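Local structure of thiamine-phosphate synthase (Pyrococcus furiosus, 1XI3) at residues 33-38 with 201-206; 54-59 with 83-88; 61-66 with 71-76. The protein probably condenses a thiazole phosphate with hydroxymethylpyrimidine diphosphate to form thiamine phosphate, the magnesium-dependent joining step of thiamine biosynthesis. All blocks are in the same frame, centred on the assembly; numbering follows the deposited sequence. Where two conformers were deposited one is given.

Contact 1: residues 33-38 with 201-206; sequences REALEG and KATEEL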
loop_
_atom_site.group_PDB
_atom_site.type_symbol
_atom_site.label_atom_id
_atom_site.label_comp_id
_atom_site.label_asym_id
_atom_site.label_seq_id
_atom_site.Cartn_x
_atom_site.Cartn_y
_atom_site.Cartn_z
ATOM N N ARG A 33 -15.254 10.943 14.357
ATOM C CA ARG A 33 -16.640 11.072 14.815
ATOM C C ARG A 33 -16.971 12.525 15.222
ATOM O O ARG A 33 -17.982 13.088 14.775
ATOM C CB ARG A 33 -16.966 10.095 15.944
ATOM C CG ARG A 33 -18.464 10.163 16.359
ATOM C CD ARG A 33 -18.802 9.142 17.443
ATOM N N GLU A 34 -16.131 13.107 16.066
ATOM C CA GLU A 34 -16.279 14.497 16.526
ATOM C C GLU A 34 -16.220 15.502 15.361
ATOM O O GLU A 34 -17.003 16.431 15.325
ATOM C CB GLU A 34 -15.223 14.843 17.570
ATOM C CG GLU A 34 -15.360 14.147 18.898
ATOM C CD GLU A 34 -14.177 14.450 19.810
ATOM O OE1 GLU A 34 -13.022 14.201 19.409
ATOM O OE2 GLU A 34 -14.400 14.945 20.938
ATOM N N ALA A 35 -15.287 15.322 14.422
ATOM C CA ALA A 35 -15.200 16.242 13.276
ATOM C C ALA A 35 -16.443 16.163 12.403
ATOM O O ALA A 35 -16.937 17.174 11.914
ATOM C CB ALA A 35 -13.930 15.933 12.413
ATOM N N LEU A 36 -16.940 14.943 12.187
ATOM C CA LEU A 36 -18.175 14.765 11.423
ATOM C C LEU A 36 -19.343 15.429 12.162
ATOM O O LEU A 36 -20.127 16.156 11.552
ATOM C CB LEU A 36 -18.444 13.308 11.167
ATOM C CG LEU A 36 -17.506 12.681 10.106
ATOM C CD1 LEU A 36 -17.567 11.191 10.129
ATOM C CD2 LEU A 36 -17.800 13.203 8.732
ATOM N N GLU A 37 -19.445 15.195 13.458
ATOM C CA GLU A 37 -20.438 15.938 14.293
ATOM C C GLU A 37 -20.320 17.447 14.144
ATOM O O GLU A 37 -21.335 18.168 14.132
ATOM C CB GLU A 37 -20.276 15.578 15.771
ATOM C CG GLU A 37 -20.893 14.289 16.128
ATOM C CD GLU A 37 -22.428 14.320 15.965
ATOM O OE1 GLU A 37 -23.047 15.384 16.172
ATOM O OE2 GLU A 37 -22.995 13.289 15.613
ATOM N N GLY A 38 -19.099 17.942 14.027
ATOM C CA GLY A 38 -18.850 19.362 13.880
ATOM C C GLY A 38 -19.088 19.923 12.488
ATOM O O GLY A 38 -19.036 21.144 12.306
ATOM N N LYS A 201 -15.973 21.292 18.292
ATOM C CA LYS A 201 -16.140 22.736 18.339
ATOM C C LYS A 201 -15.236 23.435 17.335
ATOM O O LYS A 201 -15.640 24.392 16.701
ATOM C CB LYS A 201 -15.882 23.262 19.757
ATOM C CG LYS A 201 -16.233 24.745 19.909
ATOM N N ALA A 202 -14.011 22.944 17.198
ATOM C CA ALA A 202 -13.055 23.520 16.263
ATOM C C ALA A 202 -13.560 23.372 14.853
ATOM O O ALA A 202 -13.420 24.274 14.042
ATOM C CB ALA A 202 -11.700 22.843 16.424
ATOM N N THR A 203 -14.142 22.207 14.554
ATOM C CA THR A 203 -14.684 21.924 13.229
ATOM C C THR A 203 -15.928 22.789 12.958
ATOM O O THR A 203 -16.072 23.368 11.887
ATOM C CB THR A 203 -15.017 20.418 13.090
ATOM O OG1 THR A 203 -13.877 19.640 13.493
ATOM C CG2 THR A 203 -15.412 20.097 11.676
ATOM N N GLU A 204 -16.816 22.901 13.951
ATOM C CA GLU A 204 -17.987 23.774 13.842
ATOM C C GLU A 204 -17.614 25.204 13.471
ATOM O O GLU A 204 -18.250 25.808 12.598
ATOM C CB GLU A 204 -18.771 23.812 15.149
ATOM C CG GLU A 204 -19.656 22.611 15.356
ATOM C CD GLU A 204 -20.424 22.688 16.667
ATOM O OE1 GLU A 204 -20.550 21.624 17.334
ATOM O OE2 GLU A 204 -20.911 23.824 17.007
ATOM N N GLU A 205 -16.590 25.727 14.141
ATOM C CA GLU A 205 -16.119 27.094 13.888
ATOM C C GLU A 205 -15.639 27.269 12.454
ATOM O O GLU A 205 -15.959 28.231 11.781
ATOM C CB GLU A 205 -14.954 27.420 14.799
ATOM C CG GLU A 205 -15.302 27.502 16.272
ATOM C CD GLU A 205 -14.069 27.693 17.158
ATOM O OE1 GLU A 205 -12.933 27.786 16.623
ATOM O OE2 GLU A 205 -14.248 27.743 18.397
ATOM N N LEU A 206 -14.858 26.309 11.986
ATOM C CA LEU A 206 -14.361 26.373 10.638
ATOM C C LEU A 206 -15.471 26.227 9.650
ATOM O O LEU A 206 -15.485 26.907 8.636
ATOM C CB LEU A 206 -13.258 25.306 10.422
ATOM C CG LEU A 206 -11.938 25.702 11.077
ATOM C CD1 LEU A 206 -11.009 24.460 11.312
ATOM C CD2 LEU A 206 -11.212 26.767 10.282
HETATM O O HOH W 1 -22.116 20.187 15.748
#
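G38 and E204 bring the two backbones together, their CA atoms only 4.5 Å apart near the C-terminal side of helix 28-37, where it meets the second turn of helix 199-214. Such an approach suits glycine: with no side chain, G38 allows T203 and E204 to come up against its backbone. G38 O thereby reaches E204 CA at 3.2 Å, a CA-H...O contact with an angle of 132° at the hydrogen. These are the first and last large helices of a TIM barrel, and their meeting closes the outer helical layer where strand 17-20 lies beside strand 186-189. T203 fills the buried side. Its methyl CG2, anti to the backbone N, lies against A35 O at 3.3 Å, while OG1, on the other branch, faces A35 CB at 3.9 Å. Both branches of T203 thus pack on A35, while the hydroxyl is satisfied by V199 O in its own helix; A35 is small enough to pack between T203 and V19 of the barrel. On the exposed side E204 runs its CG past G38 O at 3.4 Å, and its carboxylate OE1 weakly accepts a hydrogen bond from a water that also donates to E37 O.

Contact 2: residues 54-59 with 83-88; sequences EMYEIG and LAVDAD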
loop_
_atom_site.group_PDB
_atom_site.type_symbol
_atom_site.label_atom_id
_atom_site.label_comp_id
_atom_site.label_asym_id
_atom_site.label_seq_id
_atom_site.Cartn_x
_atom_site.Cartn_y
_atom_site.Cartn_z
ATOM N N GLU A 54 -4.183 -3.007 9.794
ATOM C CA GLU A 54 -4.660 -1.934 10.647
ATOM C C GLU A 54 -5.285 -0.803 9.855
ATOM O O GLU A 54 -6.367 -0.277 10.189
ATOM C CB GLU A 54 -3.494 -1.406 11.477
ATOM C CG GLU A 54 -3.917 -0.244 12.388
ATOM C CD GLU A 54 -2.872 0.202 13.331
ATOM O OE1 GLU A 54 -1.853 -0.531 13.533
ATOM O OE2 GLU A 54 -3.083 1.294 13.916
ATOM N N MET A 55 -4.590 -0.393 8.784
ATOM C CA MET A 55 -5.149 0.618 7.868
ATOM C C MET A 55 -6.535 0.188 7.342
ATOM O O MET A 55 -7.472 0.987 7.283
ATOM C CB MET A 55 -4.183 0.861 6.707
ATOM C CG MET A 55 -2.834 1.401 7.154
ATOM S SD MET A 55 -1.868 1.711 5.681
ATOM C CE MET A 55 -0.458 2.575 6.300
ATOM N N TYR A 56 -6.675 -1.101 7.018
ATOM C CA TYR A 56 -7.905 -1.644 6.524
ATOM C C TYR A 56 -8.978 -1.603 7.601
ATOM O O TYR A 56 -10.095 -1.152 7.346
ATOM C CB TYR A 56 -7.688 -3.079 6.048
ATOM C CG TYR A 56 -8.967 -3.833 5.796
ATOM C CD1 TYR A 56 -9.398 -4.816 6.669
ATOM C CD2 TYR A 56 -9.737 -3.539 4.712
ATOM C CE1 TYR A 56 -10.602 -5.458 6.462
ATOM C CE2 TYR A 56 -10.953 -4.205 4.482
ATOM C CZ TYR A 56 -11.340 -5.160 5.341
ATOM O OH TYR A 56 -12.540 -5.788 5.091
ATOM N N GLU A 57 -8.654 -2.054 8.809
ATOM C CA GLU A 57 -9.677 -2.080 9.882
ATOM C C GLU A 57 -10.178 -0.683 10.249
ATOM O O GLU A 57 -11.384 -0.461 10.411
ATOM C CB GLU A 57 -9.133 -2.781 11.106
ATOM C CG GLU A 57 -8.993 -4.284 10.913
ATOM C CD GLU A 57 -8.131 -4.965 11.982
ATOM O OE1 GLU A 57 -7.466 -4.265 12.802
ATOM O OE2 GLU A 57 -8.086 -6.225 11.987
ATOM N N ILE A 58 -9.242 0.259 10.397
ATOM C CA ILE A 58 -9.617 1.654 10.695
ATOM C C ILE A 58 -10.408 2.245 9.502
ATOM O O ILE A 58 -11.413 2.976 9.661
ATOM C CB ILE A 58 -8.370 2.483 11.050
ATOM C CG1 ILE A 58 -7.738 1.942 12.343
ATOM C CG2 ILE A 58 -8.751 3.983 11.195
ATOM C CD1 ILE A 58 -6.471 2.636 12.705
ATOM N N GLY A 59 -9.945 1.942 8.304
ATOM C CA GLY A 59 -10.603 2.445 7.111
ATOM C C GLY A 59 -12.060 2.005 7.001
ATOM O O GLY A 59 -12.926 2.757 6.555
ATOM N N LEU A 83 -9.301 1.029 -2.098
ATOM C CA LEU A 83 -10.171 0.051 -2.784
ATOM C C LEU A 83 -10.814 -0.908 -1.768
ATOM O O LEU A 83 -12.030 -1.201 -1.848
ATOM C CB LEU A 83 -9.373 -0.735 -3.809
ATOM C CG LEU A 83 -8.948 0.037 -5.061
ATOM C CD1 LEU A 83 -7.988 -0.831 -5.851
ATOM C CD2 LEU A 83 -10.126 0.400 -5.930
ATOM N N ALA A 84 -10.007 -1.406 -0.842
ATOM C CA ALA A 84 -10.450 -2.448 0.106
ATOM C C ALA A 84 -11.571 -1.923 1.011
ATOM O O ALA A 84 -12.478 -2.680 1.356
ATOM C CB ALA A 84 -9.355 -2.910 0.930
ATOM N N VAL A 85 -11.516 -0.647 1.382
ATOM C CA VAL A 85 -12.561 -0.053 2.264
ATOM C C VAL A 85 -13.661 0.719 1.509
ATOM O O VAL A 85 -14.570 1.301 2.138
ATOM C CB VAL A 85 -11.940 0.794 3.386
ATOM C CG1 VAL A 85 -10.850 0.015 4.094
ATOM C CG2 VAL A 85 -11.474 2.149 2.877
ATOM N N ASP A 86 -13.630 0.673 0.171
ATOM C CA ASP A 86 -14.577 1.372 -0.684
ATOM C C ASP A 86 -14.635 2.848 -0.395
ATOM O O ASP A 86 -15.673 3.493 -0.378
ATOM C CB ASP A 86 -15.972 0.751 -0.584
ATOM C CG ASP A 86 -16.844 1.048 -1.791
ATOM O OD1 ASP A 86 -18.098 0.903 -1.654
ATOM O OD2 ASP A 86 -16.322 1.446 -2.870
ATOM N N ALA A 87 -13.463 3.439 -0.210
ATOM C CA ALA A 87 -13.396 4.877 -0.096
ATOM C C ALA A 87 -13.837 5.552 -1.367
ATOM O O ALA A 87 -13.805 4.947 -2.464
ATOM C CB ALA A 87 -11.962 5.293 0.243
ATOM N N ASP A 88 -14.240 6.811 -1.249
ATOM C CA ASP A 88 -14.608 7.601 -2.397
ATOM C C ASP A 88 -13.400 7.928 -3.281
ATOM O O ASP A 88 -13.549 8.076 -4.495
ATOM C CB ASP A 88 -15.318 8.856 -1.975
ATOM C CG ASP A 88 -16.606 8.544 -1.190
ATOM O OD1 ASP A 88 -17.517 7.902 -1.779
ATOM O OD2 ASP A 88 -16.677 8.885 -0.024
HETATM O O HOH W 2 -13.929 -5.288 2.953
#
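Y56, on helix 52-68, leans its ring against A84 and V85 at the end of helix 79-85. With CG anti to the backbone N (chi1 167°), the torsion swings the ring over toward A84 and V85, and one side of it, CD2 and CE2, does the touching. CD2 meets A84 CB at 3.9 Å, and A84 O lies at the ring edge, in its plane, 3.8 Å from CE2. The short side chain of A84 lets the ring come this close. The other neighbours of the ring include V101 of the second subunit; A84 packs on that same V101, so this pair belongs to the dimer interface as well. V85 slides past the tyrosine in the opposite direction. Its CG1 enters the groove of the facing helix, 3.5 Å from Y56 O, and touches the edge atom CD2 of the tyrosine too. G59, having no side chain, lets V85 CG1 lie against its backbone, 3.7 Å from G59 C. The branched valine fills the place, with CG2 lying about 4.0 Å from G59 O. Just beyond it the helix ends in a Schellman motif, D86 taking up positive phi. With no direct polar bond between the segments, the join probably depends on close van der Waals fit, whereas the phenol end of Y56 remains polar: OH is hydrogen-bonded, at 2.6 Å, to a water, which in turn donates a weak bond to A84 O, giving the hydroxyl a solvent-mediated link to the other helix.

Contact 3: residues 61-66 with 71-76; sequences TLRQLT and ALFFVD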
loop_
_atom_site.group_PDB
_atom_site.type_symbol
_atom_site.label_atom_id
_atom_site.label_comp_id
_atom_site.label_asym_id
_atom_site.label_seq_id
_atom_site.Cartn_x
_atom_site.Cartn_y
_atom_site.Cartn_z
ATOM N N THR A 61 -14.046 1.262 9.462
ATOM C CA THR A 61 -14.806 2.039 10.447
ATOM C C THR A 61 -15.073 3.470 9.970
ATOM O O THR A 61 -16.176 3.977 10.052
ATOM C CB THR A 61 -14.104 2.048 11.811
ATOM O OG1 THR A 61 -13.994 0.693 12.277
ATOM C CG2 THR A 61 -14.937 2.864 12.828
ATOM N N LEU A 62 -14.037 4.143 9.464
ATOM C CA LEU A 62 -14.213 5.496 8.946
ATOM C C LEU A 62 -15.107 5.549 7.703
ATOM O O LEU A 62 -15.809 6.520 7.485
ATOM C CB LEU A 62 -12.846 6.155 8.643
ATOM C CG LEU A 62 -11.874 6.251 9.833
ATOM C CD1 LEU A 62 -10.660 7.035 9.384
ATOM C CD2 LEU A 62 -12.470 6.900 11.077
ATOM N N ARG A 63 -15.094 4.498 6.900
ATOM C CA ARG A 63 -15.994 4.402 5.742
ATOM C C ARG A 63 -17.437 4.419 6.235
ATOM O O ARG A 63 -18.257 5.133 5.652
ATOM C CB ARG A 63 -15.723 3.136 4.939
ATOM C CG ARG A 63 -16.719 2.888 3.824
ATOM C CD ARG A 63 -16.661 3.856 2.696
ATOM N NE ARG A 63 -17.166 5.202 2.957
ATOM C CZ ARG A 63 -17.295 6.150 2.020
ATOM N NH1 ARG A 63 -16.927 5.913 0.764
ATOM N NH2 ARG A 63 -17.756 7.354 2.346
ATOM N N GLN A 64 -17.720 3.636 7.273
ATOM C CA GLN A 64 -19.069 3.584 7.854
ATOM C C GLN A 64 -19.495 4.919 8.434
ATOM O O GLN A 64 -20.583 5.421 8.143
ATOM C CB GLN A 64 -19.159 2.475 8.913
ATOM C CG GLN A 64 -20.577 2.187 9.451
ATOM C CD GLN A 64 -20.629 0.908 10.306
ATOM O OE1 GLN A 64 -20.020 -0.121 9.960
ATOM N NE2 GLN A 64 -21.354 0.970 11.441
ATOM N N LEU A 65 -18.612 5.515 9.215
ATOM C CA LEU A 65 -18.864 6.810 9.839
ATOM C C LEU A 65 -19.137 7.887 8.827
ATOM O O LEU A 65 -20.112 8.631 8.937
ATOM C CB LEU A 65 -17.663 7.221 10.692
ATOM C CG LEU A 65 -17.522 6.691 12.084
ATOM C CD1 LEU A 65 -16.232 7.239 12.651
ATOM C CD2 LEU A 65 -18.729 7.121 12.956
ATOM N N THR A 66 -18.273 8.006 7.820
ATOM C CA THR A 66 -18.485 8.998 6.814
ATOM C C THR A 66 -19.844 8.824 6.128
ATOM O O THR A 66 -20.555 9.789 5.914
ATOM C CB THR A 66 -17.334 9.078 5.784
ATOM O OG1 THR A 66 -17.102 7.794 5.177
ATOM C CG2 THR A 66 -16.054 9.615 6.523
ATOM N N ALA A 71 -20.625 12.195 4.272
ATOM C CA ALA A 71 -19.337 12.835 3.976
ATOM C C ALA A 71 -18.527 11.953 3.052
ATOM O O ALA A 71 -18.630 10.734 3.051
ATOM C CB ALA A 71 -18.576 13.135 5.226
ATOM N N LEU A 72 -17.717 12.623 2.233
ATOM C CA LEU A 72 -16.744 11.944 1.402
ATOM C C LEU A 72 -15.581 11.399 2.267
ATOM O O LEU A 72 -15.207 11.979 3.298
ATOM C CB LEU A 72 -16.204 12.894 0.354
ATOM C CG LEU A 72 -17.181 13.288 -0.776
ATOM C CD1 LEU A 72 -16.528 14.190 -1.817
ATOM C CD2 LEU A 72 -17.814 12.038 -1.407
ATOM N N PHE A 73 -15.025 10.277 1.791
ATOM C CA PHE A 73 -13.920 9.582 2.457
ATOM C C PHE A 73 -12.777 9.295 1.493
ATOM O O PHE A 73 -12.952 8.608 0.468
ATOM C CB PHE A 73 -14.397 8.276 3.069
ATOM C CG PHE A 73 -13.362 7.553 3.848
ATOM C CD1 PHE A 73 -12.510 8.240 4.714
ATOM C CD2 PHE A 73 -13.215 6.187 3.731
ATOM C CE1 PHE A 73 -11.500 7.544 5.411
ATOM C CE2 PHE A 73 -12.194 5.491 4.503
ATOM C CZ PHE A 73 -11.388 6.207 5.328
ATOM N N PHE A 74 -11.595 9.835 1.839
ATOM C CA PHE A 74 -10.388 9.657 1.057
ATOM C C PHE A 74 -9.345 8.997 1.887
ATOM O O PHE A 74 -9.305 9.175 3.101
ATOM C CB PHE A 74 -9.838 11.052 0.646
ATOM C CG PHE A 74 -10.767 11.767 -0.261
ATOM C CD1 PHE A 74 -10.812 11.446 -1.614
ATOM C CD2 PHE A 74 -11.701 12.669 0.254
ATOM C CE1 PHE A 74 -11.751 12.084 -2.447
ATOM C CE2 PHE A 74 -12.604 13.308 -0.581
ATOM C CZ PHE A 74 -12.638 12.991 -1.910
ATOM N N VAL A 75 -8.471 8.246 1.215
ATOM C CA VAL A 75 -7.269 7.703 1.836
ATOM C C VAL A 75 -6.034 8.377 1.222
ATOM O O VAL A 75 -5.932 8.471 0.006
ATOM C CB VAL A 75 -7.184 6.164 1.657
ATOM C CG1 VAL A 75 -5.919 5.618 2.299
ATOM C CG2 VAL A 75 -8.417 5.514 2.272
ATOM N N ASP A 76 -5.098 8.809 2.078
ATOM C CA ASP A 76 -3.826 9.369 1.589
ATOM C C ASP A 76 -2.950 8.231 1.053
ATOM O O ASP A 76 -2.791 7.217 1.750
ATOM C CB ASP A 76 -3.076 10.084 2.686
ATOM C CG ASP A 76 -1.872 10.825 2.151
ATOM O OD1 ASP A 76 -0.802 10.648 2.732
ATOM O OD2 ASP A 76 -2.017 11.527 1.142
#
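F73 points from its strand into helix 61-66, with its ring face under the helix backbone: L62 C stands 4.3 Å above the ring plane, over its centre. Keeping CG anti to the backbone N extends the ring along the helix, so that CZ reaches L62 CB at 3.6 Å; a flat apolar group suits this buried seam. At the root of the ring, T66 OG1 comes to 3.5 Å from F73 CB. R63 completes the tight part. Bent at chi2 and chi3, it lays one face of its buried guanidinium on F73 CB, its plane 61° from the ring, while A71 O sits at its edge. NH2 donates to T66 OG1 from 2.9 Å, with that oxygen tilted out of the guanidinium plane, and makes a salt bridge with D88; NH1 bonds to D86 O. This is the returning half of a beta-alpha-beta unit of the TIM barrel: helix 52-68 ends at residue 68, and the chain turns back through residues 69-71 into strand 72-76. Helix 61-66 and strand 72-76 run nearly antiparallel, 158° between their directions. A nearly straight bond (170°) from A71 N to T66 O, 2.9 Å, spans the turn. The loose side is that of L72, partly exposed, which turns away from the helix, barely touches it, and packs on L11 and K14 of helix 11-14.

In the fold
Along the chain contact 1 spans the other two, pairing the first large helix with the last, while contact 3 falls between the two segments of contact 2. Contacts 2 and 3 share helix 52-68, and their centres lie about 8 Å apart; D88 OD2 approaches F73 N to 2.8 Å, and D86 O approaches R63 NH1 to 3.0 Å, both probable hydrogen bonds. Contact 1 is centred about 15 Å from contact 3, meeting it through L36 on A71, and about 22 Å from contact 2. Together they join helices side by side and to the wall of one TIM barrel; strand 72-76 leads to D76, predicted to bind the pyrimidine substrate.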